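Local coordinates for protein oxidoreductase (Thermotoga maritima, PDB 1ZH8) that probably catalyses NADP-dependent oxidation or reduction of an alcohol or carbonyl group, as a member of the GFO/IDH/MocA oxidoreductase family, at residues 39-42 against 43-47; 55-58 against 59-62; 92-95 against 96-100; 276-279 against 280-283; 312-315 against 316-320. All blocks are in the same frame, centred on the assembly; numbering follows the deposited sequence.

Interaction 1. Residues 39-42 against 43-47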
# COMPACT_ATOMS: atom_id res chain seq x y z
N LYS A 39 8.22 7.36 -38.21
CA LYS A 39 8.23 6.68 -39.50
C LYS A 39 6.81 6.32 -39.92
O LYS A 39 6.52 6.17 -41.10
CB LYS A 39 9.07 5.41 -39.44
CG LYS A 39 10.58 5.60 -39.64
CD LYS A 39 11.27 4.22 -39.66
CE LYS A 39 12.80 4.33 -39.75
NZ LYS A 39 13.26 5.26 -40.84
N ASN A 40 5.92 6.18 -38.93
CA ASN A 40 4.52 5.88 -39.23
C ASN A 40 3.69 7.14 -39.45
O ASN A 40 2.52 7.05 -39.79
CB ASN A 40 3.93 5.02 -38.12
CG ASN A 40 4.39 3.57 -38.21
OD1 ASN A 40 5.02 3.16 -39.19
ND2 ASN A 40 4.07 2.79 -37.19
N LEU A 41 4.32 8.30 -39.26
CA LEU A 41 3.64 9.58 -39.38
C LEU A 41 4.32 10.48 -40.41
O LEU A 41 4.35 11.70 -40.23
CB LEU A 41 3.58 10.27 -38.02
CG LEU A 41 2.81 9.49 -36.95
CD1 LEU A 41 2.99 10.12 -35.58
CD2 LEU A 41 1.34 9.41 -37.31
N SER A 42 4.85 9.91 -41.48
CA SER A 42 5.60 10.72 -42.45
C SER A 42 4.68 11.63 -43.27
O SER A 42 5.14 12.51 -44.00
CB SER A 42 6.46 9.86 -43.36
OG SER A 42 5.67 8.85 -43.94
N HIS A 43 3.37 11.43 -43.15
CA HIS A 43 2.45 12.36 -43.78
C HIS A 43 2.30 13.65 -42.96
O HIS A 43 1.75 14.64 -43.47
CB HIS A 43 1.10 11.68 -44.04
CG HIS A 43 0.46 11.12 -42.81
ND1 HIS A 43 0.90 9.97 -42.21
CD2 HIS A 43 -0.58 11.56 -42.07
CE1 HIS A 43 0.16 9.72 -41.14
NE2 HIS A 43 -0.74 10.68 -41.03
N LEU A 44 2.79 13.64 -41.72
CA LEU A 44 2.69 14.79 -40.81
C LEU A 44 4.04 15.46 -40.47
O LEU A 44 4.11 16.67 -40.21
CB LEU A 44 2.00 14.39 -39.50
CG LEU A 44 0.64 13.66 -39.45
CD1 LEU A 44 0.24 13.47 -37.99
CD2 LEU A 44 -0.44 14.42 -40.21
N PHE A 45 5.10 14.65 -40.47
CA PHE A 45 6.43 15.09 -40.06
C PHE A 45 7.48 14.79 -41.12
O PHE A 45 7.45 13.74 -41.77
CB PHE A 45 6.84 14.40 -38.75
CG PHE A 45 5.96 14.77 -37.60
CD1 PHE A 45 6.17 15.95 -36.90
CD2 PHE A 45 4.90 13.95 -37.23
CE1 PHE A 45 5.36 16.30 -35.85
CE2 PHE A 45 4.08 14.28 -36.15
CZ PHE A 45 4.30 15.46 -35.47
N GLU A 46 8.41 15.73 -41.27
CA GLU A 46 9.63 15.46 -41.99
C GLU A 46 10.83 15.79 -41.10
O GLU A 46 10.93 16.90 -40.54
CB GLU A 46 9.71 16.26 -43.29
CG GLU A 46 10.80 15.75 -44.25
CD GLU A 46 11.17 16.75 -45.34
OE1 GLU A 46 10.81 17.94 -45.23
OE2 GLU A 46 11.83 16.34 -46.32
N ILE A 47 11.73 14.82 -40.96
CA ILE A 47 12.96 15.05 -40.22
C ILE A 47 13.99 15.64 -41.15
O ILE A 47 14.46 15.00 -42.07
CB ILE A 47 13.46 13.79 -39.55
CG1 ILE A 47 12.41 13.32 -38.53
CG2 ILE A 47 14.84 14.03 -38.93
CD1 ILE A 47 12.56 11.90 -38.08
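H43 turns its imidazole back beside L41 and N40 in the tight turn that joins helix 28-39 to strand 45-51, an alpha-to-beta connection of the NAD-binding Rossmann fold. Its first torsion places CG between the backbone N and the carbonyl carbon (chi1 57°), and this returns the ring toward the preceding residues. CB stays next to the S42-H43 peptide, 3.7 Å from S42 C, a spacing the chain itself fixes. Further out, ND1 lies 3.9 Å from L41 C, and CE1 at the far side of the ring meets two groups. N40 O approaches it at the ring edge, and L41 CD2 reaches the same carbon at 4.0 Å, the leucine and imidazole side chains crossing at a slant. L41 has two further neighbours: CB sits in the plane of the F45 ring, at its edge, 4.0 Å from CD2 of F45, while CD2 also approaches L44 CD1.

The turn itself is held through one oxygen. L41 O accepts from both L44 N and F45 N, the first donor standing well above the carbonyl plane and the second lying nearly on the extension of the C=O bond. Strand 19-24 lies against F45, and helix 290-303 packs on L41 and L44, so both leucines are buried while S42 and H43 are exposed. The bond from L44 N to L41 O measures 2.9 Å, with an angle of 157° at the hydrogen.

Interaction 2. Residues 55-58 against 59-62. With NAP (NADP nicotinamide-adenine-dinucleotide phosphate), chain D.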
# COMPACT_ATOMS: atom_id res chain seq x y z
N ARG A 55 29.09 13.14 -32.60
CA ARG A 55 28.79 13.30 -34.02
C ARG A 55 28.48 11.95 -34.71
O ARG A 55 27.51 11.86 -35.48
CB ARG A 55 29.97 14.02 -34.68
CG ARG A 55 29.95 14.05 -36.17
CD ARG A 55 29.46 15.37 -36.66
NE ARG A 55 29.14 15.31 -38.08
CZ ARG A 55 28.73 16.34 -38.81
NH1 ARG A 55 28.60 17.54 -38.26
NH2 ARG A 55 28.45 16.17 -40.09
N SER A 56 29.26 10.90 -34.43
CA SER A 56 29.04 9.63 -35.10
C SER A 56 27.66 9.05 -34.75
O SER A 56 27.05 8.37 -35.58
CB SER A 56 30.17 8.63 -34.79
OG SER A 56 30.06 8.13 -33.48
N HIS A 57 27.18 9.34 -33.54
CA HIS A 57 25.85 8.93 -33.11
C HIS A 57 24.75 9.63 -33.90
O HIS A 57 23.72 9.02 -34.24
CB HIS A 57 25.67 9.18 -31.61
CG HIS A 57 26.40 8.21 -30.74
ND1 HIS A 57 26.23 8.15 -29.37
CD2 HIS A 57 27.30 7.24 -31.05
CE1 HIS A 57 27.01 7.21 -28.87
NE2 HIS A 57 27.67 6.64 -29.87
N ALA A 58 24.97 10.91 -34.18
CA ALA A 58 24.04 11.72 -34.98
C ALA A 58 24.05 11.27 -36.43
O ALA A 58 23.01 11.32 -37.09
CB ALA A 58 24.39 13.20 -34.89
N GLU A 59 25.24 10.87 -36.91
CA GLU A 59 25.40 10.38 -38.27
C GLU A 59 24.72 9.01 -38.49
O GLU A 59 24.07 8.80 -39.53
CB GLU A 59 26.87 10.33 -38.66
CG GLU A 59 27.52 11.71 -38.83
CD GLU A 59 29.03 11.62 -39.03
OE1 GLU A 59 29.65 10.61 -38.61
OE2 GLU A 59 29.61 12.57 -39.61
N GLU A 60 24.86 8.10 -37.52
CA GLU A 60 24.19 6.80 -37.55
C GLU A 60 22.68 7.02 -37.56
O GLU A 60 21.96 6.39 -38.33
CB GLU A 60 24.56 5.93 -36.34
CG GLU A 60 25.96 5.31 -36.33
CD GLU A 60 26.46 4.93 -34.90
OE1 GLU A 60 25.64 4.76 -33.95
OE2 GLU A 60 27.70 4.80 -34.73
N PHE A 61 22.21 7.91 -36.70
CA PHE A 61 20.80 8.28 -36.68
C PHE A 61 20.35 8.87 -38.02
O PHE A 61 19.30 8.48 -38.54
CB PHE A 61 20.51 9.25 -35.54
CG PHE A 61 19.04 9.50 -35.32
CD1 PHE A 61 18.29 8.64 -34.53
CD2 PHE A 61 18.41 10.58 -35.92
CE1 PHE A 61 16.93 8.87 -34.33
CE2 PHE A 61 17.05 10.81 -35.72
CZ PHE A 61 16.31 9.96 -34.94
N ALA A 62 21.13 9.81 -38.58
CA ALA A 62 20.83 10.34 -39.92
C ALA A 62 20.56 9.24 -40.96
O ALA A 62 19.63 9.37 -41.77
CB ALA A 62 21.92 11.29 -40.40
PA NAP D . 20.22 8.46 -23.70
O1A NAP D . 20.31 7.17 -24.45
O2A NAP D . 21.40 8.72 -22.86
O5B NAP D . 19.93 9.63 -24.75
C5B NAP D . 20.40 10.93 -24.52
C4B NAP D . 21.00 11.45 -25.81
O4B NAP D . 21.29 12.84 -25.70
C3B NAP D . 22.32 10.76 -26.15
O3B NAP D . 22.33 10.65 -27.54
C2B NAP D . 23.33 11.79 -25.67
O2B NAP D . 24.70 11.80 -26.06
C1B NAP D . 22.63 13.06 -26.11
N9A NAP D . 23.20 14.23 -25.45
C8A NAP D . 23.75 14.31 -24.19
N7A NAP D . 24.14 15.59 -23.98
C5A NAP D . 23.85 16.31 -25.10
C6A NAP D . 24.03 17.65 -25.44
N6A NAP D . 24.61 18.49 -24.60
N1A NAP D . 23.61 18.11 -26.66
C2A NAP D . 23.03 17.24 -27.55
N3A NAP D . 22.85 15.92 -27.23
C4A NAP D . 23.25 15.47 -26.02
O3 NAP D . 18.93 8.42 -22.76
PN NAP D . 17.44 8.14 -23.28
O1N NAP D . 17.28 8.21 -24.77
O2N NAP D . 17.08 6.98 -22.48
O5D NAP D . 16.59 9.38 -22.69
C5D NAP D . 16.51 10.66 -23.31
C4D NAP D . 15.20 11.32 -22.90
O4D NAP D . 14.12 10.47 -23.27
C3D NAP D . 15.11 11.50 -21.38
O3D NAP D . 14.54 12.74 -21.06
C2D NAP D . 14.20 10.39 -20.91
O2D NAP D . 13.48 10.74 -19.75
C1D NAP D . 13.32 10.18 -22.13
N1N NAP D . 12.80 8.81 -22.17
C2N NAP D . 11.45 8.64 -22.18
C3N NAP D . 10.89 7.36 -22.20
C7N NAP D . 9.42 7.17 -22.44
O7N NAP D . 8.94 5.84 -22.41
N7N NAP D . 8.59 8.21 -22.67
C4N NAP D . 11.75 6.25 -22.22
C5N NAP D . 13.13 6.43 -22.22
C6N NAP D . 13.66 7.73 -22.20
P2B NAP D . 25.49 11.08 -27.27
O1X NAP D . 25.42 11.90 -28.54
O2X NAP D . 24.92 9.71 -27.56
O3X NAP D . 26.91 10.99 -26.77
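R55 lays its bent side chain across that of E59, with NE donating to E59 OE2 at 3.2 Å in a salt bridge that is almost straight at the hydrogen (175°). The oxygen lies in the guanidinium plane, at its edge. The carboxylate, in contrast, is met from above its own plane, and the two flat groups stand nearly perpendicular, 89° apart. A chi2 of 101° bends the arginine so that CG also approaches OE2, at 3.8 Å. NH1 makes a second salt bridge, so the guanidinium holds one acid on its own helix and another, D72, just after strand 69-71.

These residues form the first turns of helix 55-65, which follows strand 45-51 in a beta-alpha-beta unit of the Rossmann fold. The usual i to i+4 bonds run from E59, E60, F61 and A62 back to R55, S56, H57 and A58.

H57 turns from the helix toward the cofactor. Its ND1 donates to O2X of the NADP 2'-phosphate at 2.7 Å, the oxygen lying in the ring plane, and this bond ties the helix start to the group that separates NADP from NAD. S52 and T54 are also hydrogen-bonded to the NADP. E60 runs alongside the imidazole in the same direction, with OE1 4.2 Å from H57 CD2 and obliquely placed to the ring.

Interaction 3. Residues 92-95 against 96-100. With NAP (NADP nicotinamide-adenine-dinucleotide phosphate), chain D.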
# COMPACT_ATOMS: atom_id res chain seq x y z
N VAL A 92 17.67 14.93 -18.77
CA VAL A 92 16.66 15.85 -18.26
C VAL A 92 17.24 17.22 -17.80
O VAL A 92 16.55 18.25 -17.90
CB VAL A 92 15.78 15.12 -17.21
CG1 VAL A 92 16.63 14.60 -16.06
CG2 VAL A 92 14.70 16.01 -16.68
N GLU A 93 18.50 17.25 -17.36
CA GLU A 93 19.16 18.52 -16.97
C GLU A 93 19.15 19.56 -18.10
O GLU A 93 19.28 20.77 -17.83
CB GLU A 93 20.61 18.29 -16.49
CG GLU A 93 21.58 17.88 -17.59
CD GLU A 93 22.88 17.28 -17.07
OE1 GLU A 93 23.81 18.06 -16.72
OE2 GLU A 93 23.00 16.03 -17.03
N LEU A 94 18.97 19.10 -19.34
CA LEU A 94 19.01 19.97 -20.51
C LEU A 94 17.67 20.52 -20.97
O LEU A 94 17.65 21.48 -21.73
CB LEU A 94 19.72 19.29 -21.69
CG LEU A 94 21.16 18.80 -21.47
CD1 LEU A 94 21.65 18.07 -22.71
CD2 LEU A 94 22.14 19.94 -21.04
N ASN A 95 16.56 19.93 -20.52
CA ASN A 95 15.23 20.39 -20.95
C ASN A 95 15.07 21.90 -20.87
O ASN A 95 14.89 22.56 -21.91
CB ASN A 95 14.09 19.69 -20.19
CG ASN A 95 14.07 18.18 -20.42
OD1 ASN A 95 14.89 17.64 -21.18
ND2 ASN A 95 13.14 17.48 -19.76
N LEU A 96 15.16 22.45 -19.65
CA LEU A 96 14.95 23.90 -19.46
C LEU A 96 15.79 24.76 -20.43
O LEU A 96 15.22 25.45 -21.27
CB LEU A 96 15.13 24.35 -17.99
CG LEU A 96 15.13 25.87 -17.75
CD1 LEU A 96 13.81 26.52 -18.14
CD2 LEU A 96 15.49 26.24 -16.31
N PRO A 97 17.13 24.73 -20.33
CA PRO A 97 17.87 25.65 -21.22
C PRO A 97 17.59 25.44 -22.71
O PRO A 97 17.56 26.42 -23.46
CB PRO A 97 19.36 25.38 -20.89
CG PRO A 97 19.38 24.07 -20.19
CD PRO A 97 18.05 23.94 -19.47
N PHE A 98 17.34 24.20 -23.12
CA PHE A 98 17.12 23.90 -24.55
C PHE A 98 15.73 24.34 -25.03
O PHE A 98 15.58 24.84 -26.15
CB PHE A 98 17.38 22.43 -24.85
CG PHE A 98 18.83 22.10 -25.09
CD1 PHE A 98 19.84 22.72 -24.35
CD2 PHE A 98 19.19 21.16 -26.06
CE1 PHE A 98 21.20 22.42 -24.59
CE2 PHE A 98 20.52 20.83 -26.29
CZ PHE A 98 21.53 21.46 -25.56
N ILE A 99 14.73 24.18 -24.18
CA ILE A 99 13.39 24.71 -24.47
C ILE A 99 13.48 26.22 -24.65
O ILE A 99 12.95 26.77 -25.63
CB ILE A 99 12.36 24.31 -23.39
CG1 ILE A 99 12.03 22.81 -23.51
CG2 ILE A 99 11.10 25.20 -23.46
CD1 ILE A 99 11.33 22.20 -22.28
N GLU A 100 14.18 26.88 -23.74
CA GLU A 100 14.33 28.34 -23.82
C GLU A 100 15.03 28.76 -25.10
O GLU A 100 14.64 29.76 -25.72
CB GLU A 100 15.09 28.91 -22.62
CG GLU A 100 14.98 30.44 -22.54
CD GLU A 100 15.56 31.04 -21.28
OE1 GLU A 100 15.96 30.27 -20.37
OE2 GLU A 100 15.62 32.28 -21.19
PA NAP D . 20.22 8.46 -23.70
O1A NAP D . 20.31 7.17 -24.45
O2A NAP D . 21.40 8.72 -22.86
O5B NAP D . 19.93 9.63 -24.75
C5B NAP D . 20.40 10.93 -24.52
C4B NAP D . 21.00 11.45 -25.81
O4B NAP D . 21.29 12.84 -25.70
C3B NAP D . 22.32 10.76 -26.15
O3B NAP D . 22.33 10.65 -27.54
C2B NAP D . 23.33 11.79 -25.67
O2B NAP D . 24.70 11.80 -26.06
C1B NAP D . 22.63 13.06 -26.11
N9A NAP D . 23.20 14.23 -25.45
C8A NAP D . 23.75 14.31 -24.19
N7A NAP D . 24.14 15.59 -23.98
C5A NAP D . 23.85 16.31 -25.10
C6A NAP D . 24.03 17.65 -25.44
N6A NAP D . 24.61 18.49 -24.60
N1A NAP D . 23.61 18.11 -26.66
C2A NAP D . 23.03 17.24 -27.55
N3A NAP D . 22.85 15.92 -27.23
C4A NAP D . 23.25 15.47 -26.02
O3 NAP D . 18.93 8.42 -22.76
PN NAP D . 17.44 8.14 -23.28
O1N NAP D . 17.28 8.21 -24.77
O2N NAP D . 17.08 6.98 -22.48
O5D NAP D . 16.59 9.38 -22.69
C5D NAP D . 16.51 10.66 -23.31
C4D NAP D . 15.20 11.32 -22.90
O4D NAP D . 14.12 10.47 -23.27
C3D NAP D . 15.11 11.50 -21.38
O3D NAP D . 14.54 12.74 -21.06
C2D NAP D . 14.20 10.39 -20.91
O2D NAP D . 13.48 10.74 -19.75
C1D NAP D . 13.32 10.18 -22.13
N1N NAP D . 12.80 8.81 -22.17
C2N NAP D . 11.45 8.64 -22.18
C3N NAP D . 10.89 7.36 -22.20
C7N NAP D . 9.42 7.17 -22.44
O7N NAP D . 8.94 5.84 -22.41
N7N NAP D . 8.59 8.21 -22.67
C4N NAP D . 11.75 6.25 -22.22
C5N NAP D . 13.13 6.43 -22.22
C6N NAP D . 13.66 7.73 -22.20
P2B NAP D . 25.49 11.08 -27.27
O1X NAP D . 25.42 11.90 -28.54
O2X NAP D . 24.92 9.71 -27.56
O3X NAP D . 26.91 10.99 -26.77
O HOH W 1 15.75 20.87 -17.25
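The turn leading into helix 95-104, following strand 85-88 in the Rossmann fold, forms part of the NADP pocket at the adenine end, where L94 lines the pocket and F98 comes near the base. L94 CD1 reaches the amino group of the adenine, 3.5 Å from N6A, and lies at a similar distance from C6A. Behind it, L94 CB lies over one face of the F98 ring, 4.3 Å from CD1, so the phenyl group backs the leucine. The F98 ring also comes near the adenine, CZ 4.1 Å from N1A, at an oblique angle. F98 CB is also drawn close to the peptide behind it, 3.3 Å from L94 O, because the side chain leaves the helix in the direction of the preceding turn. Y74 stacks on the F98 ring, and L88 and L90 also touch it.

Backbone bonds start the helix. F98 N donates to L94 O and I99 N to N95 O, both donors lying close to the line of the carbonyl bond. P97, which has no N-H to give, instead sets CD against L94 O at 3.4 Å. N95 ND2 is hydrogen-bonded to I115 O, while I99, which also touches strand 108-112, folds CG1 and CD1 over N95 O. The amide of L96 is served by a water: L96 N donates to water 1 at 2.9 Å, and that water donates in turn to V92 O at 2.8 Å.

Interaction 4. Residues 276-279 against 280-283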
# COMPACT_ATOMS: atom_id res chain seq x y z
N ILE A 276 -8.68 -4.82 -19.46
CA ILE A 276 -9.24 -4.41 -18.20
C ILE A 276 -10.19 -5.53 -17.79
O ILE A 276 -10.90 -6.08 -18.63
CB ILE A 276 -10.02 -3.09 -18.30
CG1 ILE A 276 -9.19 -2.02 -19.03
CG2 ILE A 276 -10.46 -2.61 -16.92
CD1 ILE A 276 -8.18 -1.32 -18.19
N VAL A 277 -10.16 -5.88 -16.50
CA VAL A 277 -11.09 -6.83 -15.96
C VAL A 277 -12.01 -6.08 -14.98
O VAL A 277 -11.53 -5.42 -14.06
CB VAL A 277 -10.37 -8.02 -15.30
CG1 VAL A 277 -11.36 -8.95 -14.61
CG2 VAL A 277 -9.54 -8.79 -16.35
N LEU A 278 -13.32 -6.16 -15.24
CA LEU A 278 -14.34 -5.49 -14.44
C LEU A 278 -15.11 -6.56 -13.71
O LEU A 278 -15.95 -7.22 -14.30
CB LEU A 278 -15.29 -4.67 -15.33
CG LEU A 278 -16.49 -3.97 -14.66
CD1 LEU A 278 -16.05 -2.80 -13.75
CD2 LEU A 278 -17.46 -3.47 -15.73
N ASN A 279 -14.81 -6.73 -12.42
CA ASN A 279 -15.35 -7.83 -11.65
C ASN A 279 -14.90 -9.12 -12.31
O ASN A 279 -13.72 -9.44 -12.28
CB ASN A 279 -16.87 -7.70 -11.49
CG ASN A 279 -17.27 -6.37 -10.86
OD1 ASN A 279 -16.80 -6.03 -9.77
ND2 ASN A 279 -18.09 -5.60 -11.55
N GLU A 280 -15.82 -9.84 -12.94
CA GLU A 280 -15.50 -11.11 -13.58
C GLU A 280 -15.28 -10.96 -15.10
O GLU A 280 -14.84 -11.92 -15.76
CB GLU A 280 -16.59 -12.12 -13.27
CG GLU A 280 -16.57 -12.68 -11.83
CD GLU A 280 -17.12 -11.71 -10.78
OE1 GLU A 280 -18.35 -11.68 -10.57
OE2 GLU A 280 -16.31 -10.98 -10.15
N GLU A 281 -15.55 -9.75 -15.62
CA GLU A 281 -15.64 -9.52 -17.06
C GLU A 281 -14.36 -8.98 -17.68
O GLU A 281 -13.88 -7.91 -17.31
CB GLU A 281 -16.79 -8.57 -17.38
CG GLU A 281 -16.99 -8.33 -18.87
CD GLU A 281 -17.98 -7.21 -19.18
OE1 GLU A 281 -18.42 -6.50 -18.26
OE2 GLU A 281 -18.30 -7.03 -20.38
N GLU A 282 -13.81 -9.72 -18.64
CA GLU A 282 -12.63 -9.26 -19.35
C GLU A 282 -13.01 -8.39 -20.54
O GLU A 282 -13.95 -8.70 -21.27
CB GLU A 282 -11.82 -10.44 -19.87
CG GLU A 282 -10.98 -11.14 -18.83
CD GLU A 282 -10.14 -12.25 -19.44
OE1 GLU A 282 -9.65 -12.10 -20.60
OE2 GLU A 282 -9.98 -13.28 -18.75
N MSE A 283 -12.27 -7.30 -20.72
CA MSE A 283 -12.35 -6.49 -21.94
C MSE A 283 -10.93 -6.27 -22.47
O MSE A 283 -10.12 -5.60 -21.81
CB MSE A 283 -13.04 -5.15 -21.68
CG MSE A 283 -14.50 -5.23 -21.22
SE MSE A 283 -14.90 -3.79 -19.92
CE MSE A 283 -14.00 -4.50 -18.39
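Strands 276-278 and 281-283 form a tight antiparallel hairpin, their axes approaching to 4.6 Å, with L278 to E281 closing it as a type II' turn. I276 and M283 make one hydrogen-bonded pair and L278 and E281 the other. V277 and E282 between them are a non-hydrogen-bonded pair, and V277 CA makes a CA-H...O contact with E281 O of the next pair, CA to O 3.3 Å. N279 takes the first corner of the turn with a positive phi of 60°.

On the face with I276 and L278, the selenomethionine M283 folds back along the sheet. Its chain, bent at chi2 and chi3, carries CE over the neighbouring strand, 3.3 Å from L278 CB and 3.5 Å from I276 O. Beside L278, E281 runs alongside in the same direction, its OE1 4.1 Å from L278 CD2.

The reverse face is simpler: E282 and V277 lie side by side, CG of the glutamate 3.7 Å from V277 CG2. At the tip, E280 bends at chi2 and returns its carboxylate over the peptide, OE2 lying 3.2 Å from N279 C. N279 OD1 is bound to the amide of K268, which ties the turn to the adjoining strand. I276 and M283 thus meet L154 of helix 146-156, whereas E280, E281 and E282 are exposed, and their carboxylates are probably ionised.

Interaction 5. Residues 312-315 against 316-320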
# COMPACT_ATOMS: atom_id res chain seq x y z
N SER A 312 0.52 19.38 -22.22
CA SER A 312 0.64 20.53 -21.30
C SER A 312 1.80 20.48 -20.29
O SER A 312 1.90 19.55 -19.48
CB SER A 312 -0.67 20.65 -20.53
OG SER A 312 -0.45 21.26 -19.28
N PRO A 313 2.68 21.48 -20.34
CA PRO A 313 3.74 21.59 -19.32
C PRO A 313 3.22 21.55 -17.87
O PRO A 313 3.86 20.93 -17.01
CB PRO A 313 4.39 22.95 -19.63
CG PRO A 313 4.20 23.10 -21.10
CD PRO A 313 2.81 22.53 -21.37
N VAL A 314 2.07 22.19 -17.61
CA VAL A 314 1.44 22.22 -16.29
C VAL A 314 1.12 20.80 -15.81
O VAL A 314 1.35 20.45 -14.65
CB VAL A 314 0.15 23.12 -16.32
CG1 VAL A 314 -0.65 23.05 -15.02
CG2 VAL A 314 0.54 24.58 -16.58
N GLN A 315 0.62 19.96 -16.72
CA GLN A 315 0.32 18.55 -16.40
C GLN A 315 1.57 17.80 -15.99
O GLN A 315 1.55 17.01 -15.04
CB GLN A 315 -0.33 17.84 -17.60
CG GLN A 315 -1.78 18.25 -17.91
CD GLN A 315 -2.71 17.87 -16.78
OE1 GLN A 315 -2.74 16.71 -16.36
NE2 GLN A 315 -3.44 18.86 -16.25
N ALA A 316 2.67 18.07 -16.70
CA ALA A 316 3.90 17.32 -16.47
C ALA A 316 4.48 17.78 -15.15
O ALA A 316 5.08 16.99 -14.41
CB ALA A 316 4.88 17.55 -17.59
N LEU A 317 4.30 19.06 -14.85
CA LEU A 317 4.81 19.60 -13.62
C LEU A 317 4.09 18.93 -12.45
O LEU A 317 4.71 18.53 -11.47
CB LEU A 317 4.69 21.13 -13.59
CG LEU A 317 5.41 21.76 -12.39
CD1 LEU A 317 6.89 21.59 -12.51
CD2 LEU A 317 5.05 23.25 -12.21
N LYS A 318 2.77 18.77 -12.59
CA LYS A 318 1.99 18.04 -11.58
C LYS A 318 2.43 16.58 -11.43
O LYS A 318 2.44 16.06 -10.32
CB LYS A 318 0.48 18.14 -11.86
CG LYS A 318 -0.08 19.55 -11.71
CD LYS A 318 -1.49 19.68 -12.31
CE LYS A 318 -2.09 21.05 -11.94
NZ LYS A 318 -3.49 21.23 -12.37
N ASP A 319 2.81 15.93 -12.53
CA ASP A 319 3.33 14.58 -12.40
C ASP A 319 4.61 14.58 -11.55
O ASP A 319 4.78 13.74 -10.65
CB ASP A 319 3.66 13.96 -13.76
CG ASP A 319 2.47 13.87 -14.69
OD1 ASP A 319 1.32 13.72 -14.21
OD2 ASP A 319 2.70 13.95 -15.92
N LEU A 320 5.49 15.53 -11.84
CA LEU A 320 6.77 15.57 -11.19
C LEU A 320 6.56 15.89 -9.70
O LEU A 320 7.12 15.21 -8.86
CB LEU A 320 7.70 16.57 -11.89
CG LEU A 320 9.13 16.69 -11.37
CD1 LEU A 320 9.80 15.33 -11.28
CD2 LEU A 320 9.92 17.57 -12.29
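This is a local contact within one helix: the first turn of helix 313-329 against the residues that follow it, close to the centre of the folded chain. S312 is the N-cap, its OG accepting from Q315 N at 3.1 Å, while its carbonyl, met in plane, takes the amide of A316. L317, K318 and D319 continue the i to i+4 bonds to P313, V314 and Q315.

Among the side chains, V314 and K318 run side by side in the same direction, with CG1 of the valine 3.9 Å from CE of the lysine. The lysine chain is extended, and its CG rests 3.4 Å from V314 O.

D319 turns back along the helix, its chi1 of -60° bringing CG to 3.3 Å from Q315 O, one turn back. Two salt bridges probably offset the closeness of these acceptors: R143 and R208 hold both carboxylate oxygens, OD2 and OD1 respectively, and R208 also binds Q315 OE1. Helix 119-131 and strand 136-139 touch P313, and the whole is typical of a serine-capped helix start with proline at N1.

Along the chain the five contacts come in series, and interactions 1, 2 and 3 all belong to the Rossmann domain built on the six-stranded parallel sheet. Interaction 1 leads into strand 45-51, which is followed by the helix of interaction 2, their centres 19 Å apart. Interactions 2 and 3, 21 Å apart between centres, both touch the NADP, at the 2'-phosphate and the adenine. Interaction 4 is a hairpin at an edge of the nine-stranded mixed sheet, its centre about 46 Å from that of interaction 2, on the opposite side of the chain's centre. Interaction 5 has its nearest atoms about 7 Å from interaction 3. Thus 2 and 3 hold the cofactor, while 1, 4 and 5 are structural.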